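Local coordinates for protein arylalkylamine N-Acetyltransferase like 5b (Aedes aegypti, PDB 4FD4) that probably transfers acyl groups from acyl-CoA, including acetyl-CoA, to the amino group of arylalkylamines such as serotonin and dopamine, at residues E91-T96 with D103-L108; G165-V170 with K174-L179; Y192-E195 with K199-E202. All coordinates share one frame; numbering follows the deposited sequence.

Interaction 1 (E91-T96 with D103-L108)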
# COMPACT_ATOMS: atom_id res chain seq x y z
N GLU A 91 -6.13 -5.67 17.05
CA GLU A 91 -6.07 -6.97 17.70
C GLU A 91 -4.92 -7.80 17.14
O GLU A 91 -4.12 -8.36 17.90
CB GLU A 91 -7.39 -7.74 17.54
CG GLU A 91 -7.32 -9.14 18.12
CD GLU A 91 -8.68 -9.78 18.29
OE1 GLU A 91 -9.68 -9.21 17.78
OE2 GLU A 91 -8.75 -10.85 18.92
N GLU A 92 -4.82 -7.86 15.81
CA GLU A 92 -3.72 -8.58 15.17
C GLU A 92 -2.39 -8.03 15.65
O GLU A 92 -1.43 -8.78 15.85
CB GLU A 92 -3.83 -8.50 13.64
CG GLU A 92 -2.81 -9.37 12.91
CD GLU A 92 -2.81 -9.18 11.39
OE1 GLU A 92 -1.76 -9.45 10.76
OE2 GLU A 92 -3.86 -8.79 10.83
N ALA A 93 -2.33 -6.72 15.86
CA ALA A 93 -1.09 -6.06 16.27
C ALA A 93 -0.66 -6.57 17.64
O ALA A 93 0.53 -6.69 17.92
CB ALA A 93 -1.27 -4.55 16.30
N ALA A 94 -1.65 -6.84 18.49
CA ALA A 94 -1.37 -7.37 19.82
C ALA A 94 -0.80 -8.80 19.85
O ALA A 94 -0.30 -9.25 20.88
CB ALA A 94 -2.62 -7.29 20.70
N THR A 95 -0.90 -9.53 18.74
CA THR A 95 -0.53 -10.95 18.74
C THR A 95 0.56 -11.30 17.71
O THR A 95 1.05 -12.43 17.66
CB THR A 95 -1.77 -11.84 18.52
OG1 THR A 95 -2.16 -11.82 17.14
CG2 THR A 95 -2.95 -11.36 19.36
N THR A 96 0.95 -10.32 16.90
CA THR A 96 1.88 -10.57 15.81
C THR A 96 3.30 -10.88 16.33
O THR A 96 3.61 -10.61 17.49
CB THR A 96 1.90 -9.40 14.80
OG1 THR A 96 2.44 -9.84 13.55
CG2 THR A 96 2.67 -8.22 15.35
N ASP A 103 3.48 -2.23 15.47
CA ASP A 103 3.46 -0.77 15.44
C ASP A 103 2.98 -0.24 14.09
O ASP A 103 2.18 0.72 14.02
CB ASP A 103 4.85 -0.19 15.74
CG ASP A 103 5.31 -0.46 17.17
OD1 ASP A 103 6.54 -0.36 17.42
OD2 ASP A 103 4.45 -0.76 18.05
N ILE A 104 3.48 -0.84 13.01
CA ILE A 104 3.07 -0.41 11.67
C ILE A 104 1.58 -0.67 11.45
O ILE A 104 0.86 0.18 10.93
CB ILE A 104 3.92 -1.06 10.56
CG1 ILE A 104 5.35 -0.50 10.61
CG2 ILE A 104 3.32 -0.77 9.19
CD1 ILE A 104 6.35 -1.26 9.74
N LEU A 105 1.13 -1.84 11.89
CA LEU A 105 -0.28 -2.21 11.82
C LEU A 105 -1.17 -1.20 12.54
O LEU A 105 -2.22 -0.82 12.02
CB LEU A 105 -0.49 -3.59 12.44
CG LEU A 105 -0.63 -4.76 11.48
CD1 LEU A 105 -0.62 -6.08 12.26
CD2 LEU A 105 -1.93 -4.62 10.68
N LYS A 106 -0.75 -0.77 13.73
CA LYS A 106 -1.49 0.29 14.43
C LYS A 106 -1.53 1.59 13.66
O LYS A 106 -2.57 2.25 13.60
CB LYS A 106 -0.93 0.53 15.83
CG LYS A 106 -1.13 -0.61 16.80
CD LYS A 106 -0.30 -0.34 18.04
CE LYS A 106 -0.36 -1.49 19.02
NZ LYS A 106 0.36 -1.13 20.27
N LEU A 107 -0.39 1.97 13.09
CA LEU A 107 -0.38 3.16 12.22
C LEU A 107 -1.34 3.07 11.03
O LEU A 107 -2.10 4.01 10.74
CB LEU A 107 1.04 3.45 11.73
CG LEU A 107 1.18 4.50 10.63
CD1 LEU A 107 0.69 5.88 11.09
CD2 LEU A 107 2.64 4.58 10.20
N LEU A 108 -1.31 1.94 10.33
CA LEU A 108 -2.19 1.69 9.18
C LEU A 108 -3.66 1.74 9.59
O LEU A 108 -4.50 2.31 8.89
CB LEU A 108 -1.89 0.32 8.57
CG LEU A 108 -0.51 0.15 7.94
CD1 LEU A 108 -0.33 -1.28 7.40
CD2 LEU A 108 -0.32 1.17 6.84

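Interaction 2 (G165-V170 with K174-L179)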
# COMPACT_ATOMS: atom_id res chain seq x y z
N GLY A 165 -6.20 4.68 -1.24
CA GLY A 165 -4.82 4.31 -0.97
C GLY A 165 -4.14 5.23 0.02
O GLY A 165 -4.54 6.38 0.20
N ASP A 166 -3.11 4.70 0.68
CA ASP A 166 -2.24 5.50 1.52
C ASP A 166 -0.96 5.77 0.73
O ASP A 166 -0.14 4.88 0.53
CB ASP A 166 -1.92 4.76 2.82
CG ASP A 166 -3.16 4.44 3.64
OD1 ASP A 166 -4.08 5.29 3.69
OD2 ASP A 166 -3.23 3.32 4.20
N PHE A 167 -0.83 7.00 0.26
CA PHE A 167 0.27 7.38 -0.61
C PHE A 167 1.33 8.16 0.14
O PHE A 167 1.08 9.26 0.66
CB PHE A 167 -0.27 8.15 -1.82
CG PHE A 167 -1.25 7.35 -2.63
CD1 PHE A 167 -0.81 6.32 -3.44
CD2 PHE A 167 -2.62 7.60 -2.54
CE1 PHE A 167 -1.72 5.57 -4.17
CE2 PHE A 167 -3.52 6.85 -3.27
CZ PHE A 167 -3.06 5.83 -4.09
N THR A 168 2.49 7.55 0.24
CA THR A 168 3.56 8.00 1.07
C THR A 168 4.57 8.87 0.35
O THR A 168 5.38 9.45 0.96
CB THR A 168 4.30 6.82 1.71
OG1 THR A 168 3.37 5.90 2.28
CG2 THR A 168 5.18 7.30 2.83
N SER A 169 4.50 8.95 -0.96
CA SER A 169 5.43 9.77 -1.72
C SER A 169 4.78 10.84 -2.56
O SER A 169 3.58 10.86 -2.78
CB SER A 169 6.33 8.93 -2.57
OG SER A 169 5.63 8.23 -3.54
N VAL A 170 5.59 11.76 -3.02
CA VAL A 170 5.03 12.87 -3.71
C VAL A 170 4.54 12.38 -5.06
O VAL A 170 3.48 12.74 -5.49
CB VAL A 170 6.04 14.00 -3.86
CG1 VAL A 170 7.31 13.49 -4.44
CG2 VAL A 170 5.48 15.04 -4.73
N LYS A 174 0.64 12.44 -6.56
CA LYS A 174 0.38 13.12 -7.83
C LYS A 174 -0.43 12.28 -8.82
O LYS A 174 -1.32 12.79 -9.52
CB LYS A 174 1.69 13.59 -8.47
CG LYS A 174 1.98 15.06 -8.21
CD LYS A 174 3.35 15.26 -7.57
CE LYS A 174 3.50 16.69 -7.06
NZ LYS A 174 2.59 16.95 -5.90
N LEU A 175 -0.12 10.99 -8.88
CA LEU A 175 -0.85 10.04 -9.72
C LEU A 175 -2.28 9.96 -9.24
O LEU A 175 -3.21 10.14 -10.03
CB LEU A 175 -0.21 8.66 -9.62
CG LEU A 175 1.17 8.48 -10.23
CD1 LEU A 175 1.76 7.14 -9.80
CD2 LEU A 175 1.08 8.56 -11.75
N ALA A 176 -2.44 9.69 -7.95
CA ALA A 176 -3.76 9.55 -7.36
C ALA A 176 -4.64 10.73 -7.76
O ALA A 176 -5.76 10.56 -8.26
CB ALA A 176 -3.66 9.46 -5.85
N GLU A 177 -4.12 11.94 -7.55
CA GLU A 177 -4.84 13.15 -7.92
C GLU A 177 -5.15 13.16 -9.41
O GLU A 177 -6.29 13.39 -9.81
CB GLU A 177 -4.05 14.39 -7.49
CG GLU A 177 -4.46 14.93 -6.12
CD GLU A 177 -3.30 15.50 -5.31
OE1 GLU A 177 -2.22 15.74 -5.90
OE2 GLU A 177 -3.47 15.69 -4.09
N LYS A 178 -4.13 12.88 -10.22
CA LYS A 178 -4.28 12.83 -11.67
C LYS A 178 -5.39 11.88 -12.11
O LYS A 178 -6.19 12.20 -13.00
CB LYS A 178 -2.97 12.42 -12.35
CG LYS A 178 -3.07 12.24 -13.86
CD LYS A 178 -1.71 11.90 -14.49
CE LYS A 178 -1.62 12.42 -15.93
NZ LYS A 178 -1.61 11.33 -16.95
N LEU A 179 -5.45 10.70 -11.49
CA LEU A 179 -6.42 9.69 -11.89
C LEU A 179 -7.76 9.86 -11.16
O LEU A 179 -8.55 8.92 -11.08
CB LEU A 179 -5.88 8.27 -11.72
CG LEU A 179 -4.81 7.77 -12.71
CD1 LEU A 179 -3.47 8.46 -12.49
CD2 LEU A 179 -4.62 6.25 -12.60

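Interaction 3 (Y192-E195 with K199-E202)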
# COMPACT_ATOMS: atom_id res chain seq x y z
N TYR A 192 3.41 11.31 14.38
CA TYR A 192 2.70 10.13 14.87
C TYR A 192 3.16 9.72 16.27
O TYR A 192 4.36 9.69 16.55
CB TYR A 192 2.81 8.93 13.92
CG TYR A 192 2.17 7.67 14.47
CD1 TYR A 192 0.78 7.52 14.48
CD2 TYR A 192 2.93 6.64 15.00
CE1 TYR A 192 0.17 6.38 15.00
CE2 TYR A 192 2.33 5.49 15.52
CZ TYR A 192 0.96 5.38 15.52
OH TYR A 192 0.36 4.25 16.02
N ARG A 193 2.19 9.42 17.13
CA ARG A 193 2.43 8.93 18.48
C ARG A 193 1.48 7.77 18.73
O ARG A 193 0.28 7.90 18.48
CB ARG A 193 2.13 10.03 19.49
CG ARG A 193 3.03 11.24 19.41
CD ARG A 193 4.46 10.88 19.76
NE ARG A 193 5.30 12.07 19.75
CZ ARG A 193 5.82 12.59 18.64
NH1 ARG A 193 5.59 12.02 17.47
NH2 ARG A 193 6.58 13.68 18.72
N ASP A 194 1.97 6.64 19.23
CA ASP A 194 1.07 5.55 19.58
C ASP A 194 0.34 5.85 20.91
O ASP A 194 0.45 6.96 21.43
CB ASP A 194 1.78 4.19 19.58
CG ASP A 194 2.75 4.04 20.73
OD1 ASP A 194 2.91 5.00 21.52
OD2 ASP A 194 3.37 2.96 20.84
N GLU A 195 -0.39 4.87 21.44
CA GLU A 195 -1.17 5.09 22.67
C GLU A 195 -0.27 5.29 23.89
O GLU A 195 -0.70 5.84 24.91
CB GLU A 195 -2.17 3.96 22.90
CG GLU A 195 -1.61 2.69 23.53
CD GLU A 195 -0.96 1.76 22.51
OE1 GLU A 195 -0.99 2.08 21.30
OE2 GLU A 195 -0.41 0.71 22.93
N LYS A 199 7.02 8.20 19.99
CA LYS A 199 7.38 8.55 18.64
C LYS A 199 8.10 7.40 17.98
O LYS A 199 9.16 7.05 18.41
CB LYS A 199 8.33 9.71 18.69
CG LYS A 199 8.56 10.38 17.39
CD LYS A 199 9.84 11.11 17.41
CE LYS A 199 10.25 11.44 16.05
NZ LYS A 199 9.35 12.39 15.45
N LEU A 200 7.53 6.83 16.92
CA LEU A 200 8.07 5.58 16.39
C LEU A 200 8.66 5.70 14.99
O LEU A 200 9.31 4.77 14.51
CB LEU A 200 6.98 4.50 16.40
CG LEU A 200 6.68 3.89 17.76
CD1 LEU A 200 5.38 3.11 17.72
CD2 LEU A 200 7.84 3.02 18.22
N PHE A 201 8.44 6.83 14.35
CA PHE A 201 8.92 7.02 12.99
C PHE A 201 9.67 8.33 12.86
O PHE A 201 9.21 9.36 13.33
CB PHE A 201 7.75 6.95 12.01
CG PHE A 201 7.03 5.64 12.04
CD1 PHE A 201 7.47 4.57 11.28
CD2 PHE A 201 5.91 5.46 12.84
CE1 PHE A 201 6.81 3.35 11.30
CE2 PHE A 201 5.24 4.25 12.87
CZ PHE A 201 5.69 3.19 12.10
N GLU A 202 10.82 8.26 12.21
CA GLU A 202 11.70 9.40 12.05
C GLU A 202 12.18 9.49 10.61
O GLU A 202 13.30 9.09 10.30
CB GLU A 202 12.91 9.25 12.98
CG GLU A 202 13.35 10.54 13.67
CD GLU A 202 13.84 10.29 15.09
OE1 GLU A 202 13.32 10.94 16.02
OE2 GLU A 202 14.74 9.44 15.28
O HOH W 1 6.36 8.77 14.67

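Interaction 1 (E91-T96 with D103-L108)
E92, whose side chain meets L105 across the contact, has its carbonyl oxygen gripped twice by T95: the backbone T95 N lies 3.0 Å from E92 O, and T95 OG1 adds a weak bond to E92 O at 3.4 Å. Both bonds come from the residue three places on, near the C-terminal part of the helix. E92 sends its side chain out with CG anti to the backbone N (chi1 -173°) and the rest extended, so that it crosses the L105 side chain at about a right angle. Contact here is by van der Waals forces: the carboxylate atom E92 OE1 is 3.9 Å from L105 CD1, and the aliphatic E92 CG touches the same methyl. That methyl also reaches back to the main chain, with L105 CD1 4.0 Å from A93 N. The arrangement is an alpha-alpha hairpin of helices 85-95 and 99-115, which follow strand 71-81 and precede strand 126-134 of the GNAT sheet in the chain; segments 91-95 and 103-108 run at 172°. The local axes approach to 8.6 Å, and the small side chain of A93 is consistent with so close an approach, its CA lying 5.9 Å from L105 CA. The methyl of A93 points into the interface, where A93 CB lies 4.1 Å from L105 CB and 4.0 Å from K106 CG. K106 turns CG to the side of its backbone N (chi1 -67°) and stretches out alongside this methyl, so that its aliphatic part covers A93 while the amino end travels on to a long, weak ion pair with E195. L105 also packs on M89, one helical turn before A93, and E92 and T96 both touch W101.

Interaction 2 (G165-V170 with K174-L179)
F167 swings its ring to the side of its own backbone N (chi1 -59°), which turns one ring face toward the helix that follows, where the methyl of A176 points back at it. The methyl carbon A176 CB stands 4.1 Å from the centroid of the F167 ring and 27° off the ring normal, a CH-pi contact over the face. It is displaced toward one side of the ring, with F167 CE2 the closest atom to A176 CB at 3.7 Å. A larger gap separates the backbones, the F167 CA and A176 CA atoms being 8.2 Å apart, a distance bridged in part by ring and methyl. Farther out, V170 turns CG2 anti to its backbone N, and the bent side chain of K174 lies obliquely across that methyl. The fit is tight: V170 CG2 is 3.5 Å from K174 CE, a rather close carbon-carbon approach. The middle of the same lysine chain also lies over the backbone oxygen, K174 CD being 3.3 Å from V170 O. That oxygen accepts the first-turn helical bond from K174 N at 3.0 Å, with an N-H...O angle of 161°; S169 occupies the N-cap position of the helix. Near the turn a glycerol, probably from the crystallisation liquor, accepts a bond from T168 N. F167 also packs on S172 and V173 and pairs its backbone with K211, while both F167 and A176 touch C213 of strand 209-216. Helix 170-178 is the helical arm of a beta-alpha-beta crossover between the parallel strands 162-167 and 182-188, which passes strand 209-216 lying between them, and L179 just after the helix packs against L148, Q149 and M152 of helix 143-158.

Interaction 3 (Y192-E195 with K199-E202)
K199 opens the returning arm of a long, irregular loop between strands 182-188 and 209-216, a connection in the C-terminal half of the GNAT fold, and lies across R193 of the outgoing arm. Its aliphatic part covers one face of the guanidinium, K199 CG being 3.4 Å from R193 NH1 and set toward the rim of the group. The two cationic ends come near each other, yet K199 NZ and R193 NH1 both donate to G190 O, which probably eases their repulsion. R193 NH1 also bonds Y192 O at 2.8 Å, the acceptor lying in the guanidinium plane while the donor stands above the carbonyl plane. Next, L200 crosses D194 at about a right angle, with L200 CD1 3.7 Å from D194 OD2 and at the edge of the Y192 ring; D194 OD1 is held by the backbone N of E198. F201 follows, its ring turned with an edge toward Y192, where F201 CD2 lies 3.9 Å from Y192 CD2. L107 of helix 99-115 packs on both rings. A water ties the arms together, accepting from F201 N at 2.9 Å and donating to Y192 O at 2.9 Å.

In the fold
From the N terminus, interaction 1 comes first, closing the short link between helices 85-95 and 99-115. Interaction 2 follows, where strand 162-167 turns into helix 170-178, and interaction 3 pinches the loop leading from strand 182-188 to strand 209-216. The three lie in series along the chain; none encloses or crosses another. In space, interactions 1 and 2 sit on opposite sides of the chain's centre, their own centres 24 Å apart. Interactions 1 and 3 touch where helix 99-115 meets the late loop, D103 packing against L200. The late loop thereby lies against the early helical hairpin, while interaction 2 joins helix to sheet.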